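Local coordinates for putative D-tyrosyl-tRNA(Tyr) deacylase 2 (Leishmania major, PDB 1TC5), which may hydrolyse D-tyrosyl-tRNA(Tyr) to D-tyrosine and free tRNA(Tyr), as a homodimeric and highly divergent member of the DTD family, at residues A[64-76]-A[83-95]. Residues are numbered along the deposited sequence; the frame is centred on the assembly and turned at random.
Sequences VLLHTKIFTHFSP and PQSLEECPEMDIL
Phe74 inserts its ring among Gln84, Leu86, Cys89 and Met92, a worked example of how a long helix-to-strand connection is held against itself by one buried aromatic ring. Helix 55-67 ends here, and the chain doubles back before entering strand 93-98 of the mixed five-stranded sheet of this DTD-family fold. Followed outward, Phe74 CB lies near Gln84 OE1 and Met92 SD; over Phe74 CG and CD1 lies Met92 CG, 3.8 Å from the centroid of the Phe74 ring, a CH-pi contact on one face, offset toward the rim. A bend at chi2 (-61°) brings the sulfur back beside the ring in an oblique Met-aromatic contact, Met92 SD 3.5 Å from Phe74 CD1. Phe74 CD2 meets Cys89 SG, Phe74 CE2 has Ser85 O at the ring edge, and Phe74 CZ ends against Leu86 CD2. From Leu86 the apolar contact runs on to Leu66, whose CD2 also touches Ile94 CD1 on the strand. Backbone hydrogen bonds join 64-76 to 83-95: Glu87 N donates to Leu66 O at the helix end (2.9 Å), and Gln84 N to Phe71 O. On the exposed side is a weak salt bridge (Lys69 NZ to Glu88 OE2, 3.3 Å), with a water bonded to both atoms and to Pro83 O. Beyond Phe74 in the chain, Ser75 OG donates to Gln84 OE1 at 2.6 Å, in the carbonyl plane and on a lone pair.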
loop_
_atom_site.group_PDB
_atom_site.type_symbol
_atom_site.label_atom_id
_atom_site.label_comp_id
_atom_site.label_asym_id
_atom_site.label_seq_id
_atom_site.Cartn_x
_atom_site.Cartn_y
_atom_site.Cartn_z
ATOM N N VAL A 64 12.238 -15.135 -0.062
ATOM C CA VAL A 64 11.025 -14.954 -0.860
ATOM C C VAL A 64 10.966 -13.525 -1.395
ATOM O O VAL A 64 10.715 -13.299 -2.572
ATOM C CB VAL A 64 9.738 -15.265 -0.046
ATOM C CG1 VAL A 64 8.456 -14.790 -0.795
ATOM C CG2 VAL A 64 9.656 -16.758 0.291
ATOM N N LEU A 65 11.221 -12.557 -0.523
ATOM C CA LEU A 65 11.295 -11.162 -0.937
ATOM C C LEU A 65 12.310 -10.897 -2.055
ATOM O O LEU A 65 12.022 -10.149 -2.974
ATOM C CB LEU A 65 11.620 -10.262 0.261
ATOM C CG LEU A 65 11.838 -8.777 -0.067
ATOM C CD1 LEU A 65 10.544 -8.130 -0.630
ATOM C CD2 LEU A 65 12.292 -8.034 1.159
ATOM N N LEU A 66 13.494 -11.503 -1.981
ATOM C CA LEU A 66 14.577 -11.179 -2.910
ATOM C C LEU A 66 14.676 -12.087 -4.131
ATOM O O LEU A 66 15.106 -11.629 -5.185
ATOM C CB LEU A 66 15.923 -11.138 -2.165
ATOM C CG LEU A 66 16.001 -10.168 -0.990
ATOM C CD1 LEU A 66 17.411 -10.227 -0.361
ATOM C CD2 LEU A 66 15.633 -8.736 -1.371
ATOM N N HIS A 67 14.278 -13.357 -4.000
ATOM C CA HIS A 67 14.447 -14.360 -5.066
ATOM C C HIS A 67 13.266 -14.450 -6.018
ATOM O O HIS A 67 13.391 -14.954 -7.129
ATOM C CB HIS A 67 14.655 -15.780 -4.481
ATOM C CG HIS A 67 15.854 -15.899 -3.593
ATOM N ND1 HIS A 67 15.896 -16.739 -2.498
ATOM C CD2 HIS A 67 17.059 -15.283 -3.642
ATOM C CE1 HIS A 67 17.068 -16.619 -1.900
ATOM N NE2 HIS A 67 17.794 -15.745 -2.576
ATOM N N THR A 68 12.100 -14.046 -5.563
ATOM C CA THR A 68 10.897 -14.147 -6.383
ATOM C C THR A 68 10.917 -13.055 -7.453
ATOM O O THR A 68 11.211 -11.906 -7.153
ATOM C CB THR A 68 9.635 -14.013 -5.489
ATOM O OG1 THR A 68 9.748 -14.926 -4.381
ATOM C CG2 THR A 68 8.361 -14.444 -6.232
ATOM N N LYS A 69 10.632 -13.439 -8.693
ATOM C CA LYS A 69 10.499 -12.485 -9.785
ATOM C C LYS A 69 9.110 -11.902 -9.694
ATOM O O LYS A 69 8.144 -12.582 -9.956
ATOM C CB LYS A 69 10.725 -13.169 -11.122
ATOM C CG LYS A 69 12.140 -13.786 -11.257
ATOM C CD LYS A 69 12.287 -14.596 -12.560
ATOM C CE LYS A 69 13.654 -15.274 -12.672
ATOM N NZ LYS A 69 14.599 -14.547 -13.565
ATOM N N ILE A 70 9.016 -10.648 -9.271
ATOM C CA ILE A 70 7.727 -10.017 -9.015
ATOM C C ILE A 70 7.498 -8.840 -9.939
ATOM O O ILE A 70 6.521 -8.822 -10.663
ATOM C CB ILE A 70 7.645 -9.545 -7.538
ATOM C CG1 ILE A 70 7.868 -10.727 -6.589
ATOM C CG2 ILE A 70 6.278 -8.890 -7.264
ATOM C CD1 ILE A 70 8.270 -10.302 -5.162
ATOM N N PHE A 71 8.416 -7.867 -9.895
ATOM C CA PHE A 71 8.219 -6.550 -10.515
ATOM C C PHE A 71 8.887 -6.371 -11.892
ATOM O O PHE A 71 9.928 -6.956 -12.181
ATOM C CB PHE A 71 8.656 -5.422 -9.565
ATOM C CG PHE A 71 7.868 -5.397 -8.272
ATOM C CD1 PHE A 71 6.561 -4.975 -8.257
ATOM C CD2 PHE A 71 8.431 -5.859 -7.083
ATOM C CE1 PHE A 71 5.794 -5.016 -7.066
ATOM C CE2 PHE A 71 7.705 -5.876 -5.901
ATOM C CZ PHE A 71 6.372 -5.470 -5.893
ATOM N N THR A 72 8.272 -5.509 -12.703
ATOM C CA THR A 72 8.607 -5.304 -14.115
ATOM C C THR A 72 9.216 -3.928 -14.388
ATOM O O THR A 72 9.527 -3.596 -15.533
ATOM C CB THR A 72 7.324 -5.445 -14.988
ATOM O OG1 THR A 72 6.312 -4.555 -14.508
ATOM C CG2 THR A 72 6.689 -6.861 -14.852
ATOM N N HIS A 73 9.435 -3.142 -13.338
ATOM C CA HIS A 73 9.859 -1.749 -13.500
ATOM C C HIS A 73 11.346 -1.474 -13.224
ATOM O O HIS A 73 11.813 -0.353 -13.353
ATOM C CB HIS A 73 9.008 -0.937 -12.545
ATOM C CG HIS A 73 9.492 -0.966 -11.125
ATOM N ND1 HIS A 73 8.670 -1.257 -10.071
ATOM C CD2 HIS A 73 10.708 -0.727 -10.584
ATOM C CE1 HIS A 73 9.346 -1.154 -8.942
ATOM N NE2 HIS A 73 10.578 -0.819 -9.224
ATOM N N PHE A 74 12.094 -2.479 -12.813
ATOM C CA PHE A 74 13.503 -2.269 -12.414
ATOM C C PHE A 74 14.435 -1.833 -13.545
ATOM O O PHE A 74 15.382 -1.054 -13.323
ATOM C CB PHE A 74 14.105 -3.532 -11.790
ATOM C CG PHE A 74 13.426 -4.009 -10.538
ATOM C CD1 PHE A 74 12.680 -3.156 -9.728
ATOM C CD2 PHE A 74 13.567 -5.330 -10.147
ATOM C CE1 PHE A 74 12.110 -3.621 -8.593
ATOM C CE2 PHE A 74 12.981 -5.789 -9.010
ATOM C CZ PHE A 74 12.254 -4.952 -8.239
ATOM N N SER A 75 14.164 -2.345 -14.744
ATOM C CA SER A 75 15.070 -2.235 -15.881
ATOM C C SER A 75 14.403 -1.616 -17.118
ATOM O O SER A 75 14.149 -2.314 -18.121
ATOM C CB SER A 75 15.567 -3.643 -16.239
ATOM O OG SER A 75 16.091 -4.300 -15.101
ATOM N N PRO A 76 14.161 -0.307 -17.080
ATOM C CA PRO A 76 13.486 0.379 -18.195
ATOM C C PRO A 76 14.221 0.251 -19.541
ATOM O O PRO A 76 13.605 0.352 -20.592
ATOM C CB PRO A 76 13.390 1.844 -17.713
ATOM C CG PRO A 76 14.368 1.983 -16.589
ATOM C CD PRO A 76 14.525 0.616 -15.988
ATOM N N PRO A 83 8.938 -9.865 -15.337
ATOM C CA PRO A 83 9.164 -9.797 -13.885
ATOM C C PRO A 83 10.622 -10.210 -13.550
ATOM O O PRO A 83 11.199 -11.083 -14.188
ATOM C CB PRO A 83 8.124 -10.764 -13.314
ATOM C CG PRO A 83 7.059 -10.863 -14.376
ATOM C CD PRO A 83 7.783 -10.716 -15.690
ATOM N N GLN A 84 11.208 -9.515 -12.594
ATOM C CA GLN A 84 12.588 -9.728 -12.202
ATOM C C GLN A 84 12.631 -9.804 -10.693
ATOM O O GLN A 84 11.766 -9.249 -10.005
ATOM C CB GLN A 84 13.460 -8.553 -12.671
ATOM C CG GLN A 84 13.659 -8.436 -14.173
ATOM C CD GLN A 84 14.628 -7.269 -14.527
ATOM O OE1 GLN A 84 14.301 -6.091 -14.324
ATOM N NE2 GLN A 84 15.789 -7.606 -15.061
ATOM N N SER A 85 13.624 -10.512 -10.181
ATOM C CA SER A 85 13.873 -10.547 -8.755
ATOM C C SER A 85 14.741 -9.363 -8.339
ATOM O O SER A 85 15.525 -8.830 -9.120
ATOM C CB SER A 85 14.592 -11.837 -8.368
ATOM O OG SER A 85 15.853 -11.886 -8.965
ATOM N N LEU A 86 14.584 -8.949 -7.091
ATOM C CA LEU A 86 15.504 -8.002 -6.505
ATOM C C LEU A 86 16.912 -8.561 -6.552
ATOM O O LEU A 86 17.855 -7.820 -6.788
ATOM C CB LEU A 86 15.116 -7.690 -5.057
ATOM C CG LEU A 86 14.017 -6.652 -4.981
ATOM C CD1 LEU A 86 13.243 -6.801 -3.672
ATOM C CD2 LEU A 86 14.636 -5.228 -5.147
ATOM N N GLU A 87 17.054 -9.873 -6.357
ATOM C CA GLU A 87 18.370 -10.505 -6.346
ATOM C C GLU A 87 19.127 -10.235 -7.653
ATOM O O GLU A 87 20.287 -9.865 -7.630
ATOM C CB GLU A 87 18.244 -12.013 -6.059
ATOM C CG GLU A 87 19.548 -12.807 -6.117
ATOM C CD GLU A 87 19.340 -14.303 -5.889
ATOM O OE1 GLU A 87 18.497 -14.922 -6.590
ATOM O OE2 GLU A 87 20.021 -14.875 -4.993
ATOM N N GLU A 88 18.461 -10.355 -8.794
ATOM C CA GLU A 88 19.147 -10.148 -10.072
ATOM C C GLU A 88 19.304 -8.663 -10.413
ATOM O O GLU A 88 19.928 -8.335 -11.409
ATOM C CB GLU A 88 18.444 -10.907 -11.213
ATOM C CG GLU A 88 17.106 -10.341 -11.672
ATOM C CD GLU A 88 16.372 -11.302 -12.596
ATOM O OE1 GLU A 88 17.022 -11.898 -13.488
ATOM O OE2 GLU A 88 15.153 -11.489 -12.412
ATOM N N CYS A 89 18.723 -7.778 -9.601
ATOM C CA CYS A 89 18.930 -6.333 -9.749
ATOM C C CYS A 89 19.458 -5.747 -8.414
ATOM O O CYS A 89 18.736 -5.076 -7.700
ATOM C CB CYS A 89 17.632 -5.666 -10.200
ATOM S SG CYS A 89 16.913 -6.372 -11.711
ATOM N N PRO A 90 20.733 -6.000 -8.110
ATOM C CA PRO A 90 21.340 -5.610 -6.822
ATOM C C PRO A 90 21.309 -4.131 -6.465
ATOM O O PRO A 90 21.463 -3.838 -5.277
ATOM C CB PRO A 90 22.818 -6.046 -6.954
ATOM C CG PRO A 90 23.039 -6.374 -8.432
ATOM C CD PRO A 90 21.685 -6.698 -8.997
ATOM N N GLU A 91 21.144 -3.247 -7.444
ATOM C CA GLU A 91 21.194 -1.806 -7.230
ATOM C C GLU A 91 19.860 -1.161 -6.885
ATOM O O GLU A 91 19.837 0.008 -6.514
ATOM C CB GLU A 91 21.753 -1.125 -8.470
ATOM C CG GLU A 91 23.228 -1.417 -8.700
ATOM C CD GLU A 91 23.862 -0.400 -9.630
ATOM O OE1 GLU A 91 24.121 0.745 -9.177
ATOM O OE2 GLU A 91 24.093 -0.740 -10.806
ATOM N N MET A 92 18.767 -1.909 -7.027
ATOM C CA MET A 92 17.458 -1.416 -6.630
ATOM C C MET A 92 17.464 -1.149 -5.112
ATOM O O MET A 92 18.134 -1.846 -4.347
ATOM C CB MET A 92 16.355 -2.424 -6.990
ATOM C CG MET A 92 16.063 -2.606 -8.496
ATOM S SD MET A 92 15.494 -1.091 -9.379
ATOM C CE MET A 92 17.030 -0.551 -10.141
ATOM N N ASP A 93 16.734 -0.116 -4.714
ATOM C CA ASP A 93 16.575 0.273 -3.326
ATOM C C ASP A 93 15.400 -0.495 -2.735
ATOM O O ASP A 93 14.492 -0.897 -3.445
ATOM C CB ASP A 93 16.342 1.796 -3.225
ATOM C CG ASP A 93 17.590 2.601 -3.447
ATOM O OD1 ASP A 93 18.664 2.042 -3.779
ATOM O OD2 ASP A 93 17.610 3.835 -3.309
ATOM N N ILE A 94 15.452 -0.715 -1.430
ATOM C CA ILE A 94 14.351 -1.315 -0.674
ATOM C C ILE A 94 14.058 -0.377 0.494
ATOM O O ILE A 94 14.977 0.069 1.206
ATOM C CB ILE A 94 14.701 -2.764 -0.194
ATOM C CG1 ILE A 94 15.034 -3.659 -1.396
ATOM C CG2 ILE A 94 13.537 -3.385 0.580
ATOM C CD1 ILE A 94 15.748 -4.949 -1.014
ATOM N N LEU A 95 12.782 -0.061 0.646
ATOM C CA LEU A 95 12.263 0.778 1.708
ATOM C C LEU A 95 11.282 -0.055 2.514
ATOM O O LEU A 95 10.288 -0.481 1.978
ATOM C CB LEU A 95 11.530 1.981 1.106
ATOM C CG LEU A 95 10.886 2.935 2.109
ATOM C CD1 LEU A 95 11.904 3.466 3.087
ATOM C CD2 LEU A 95 10.201 4.098 1.390
HETATM O O HOH W 1 12.093 -9.906 -5.681
HETATM O O HOH W 2 13.761 -12.330 -14.657
HETATM O O HOH W 3 10.813 -8.251 -7.647
#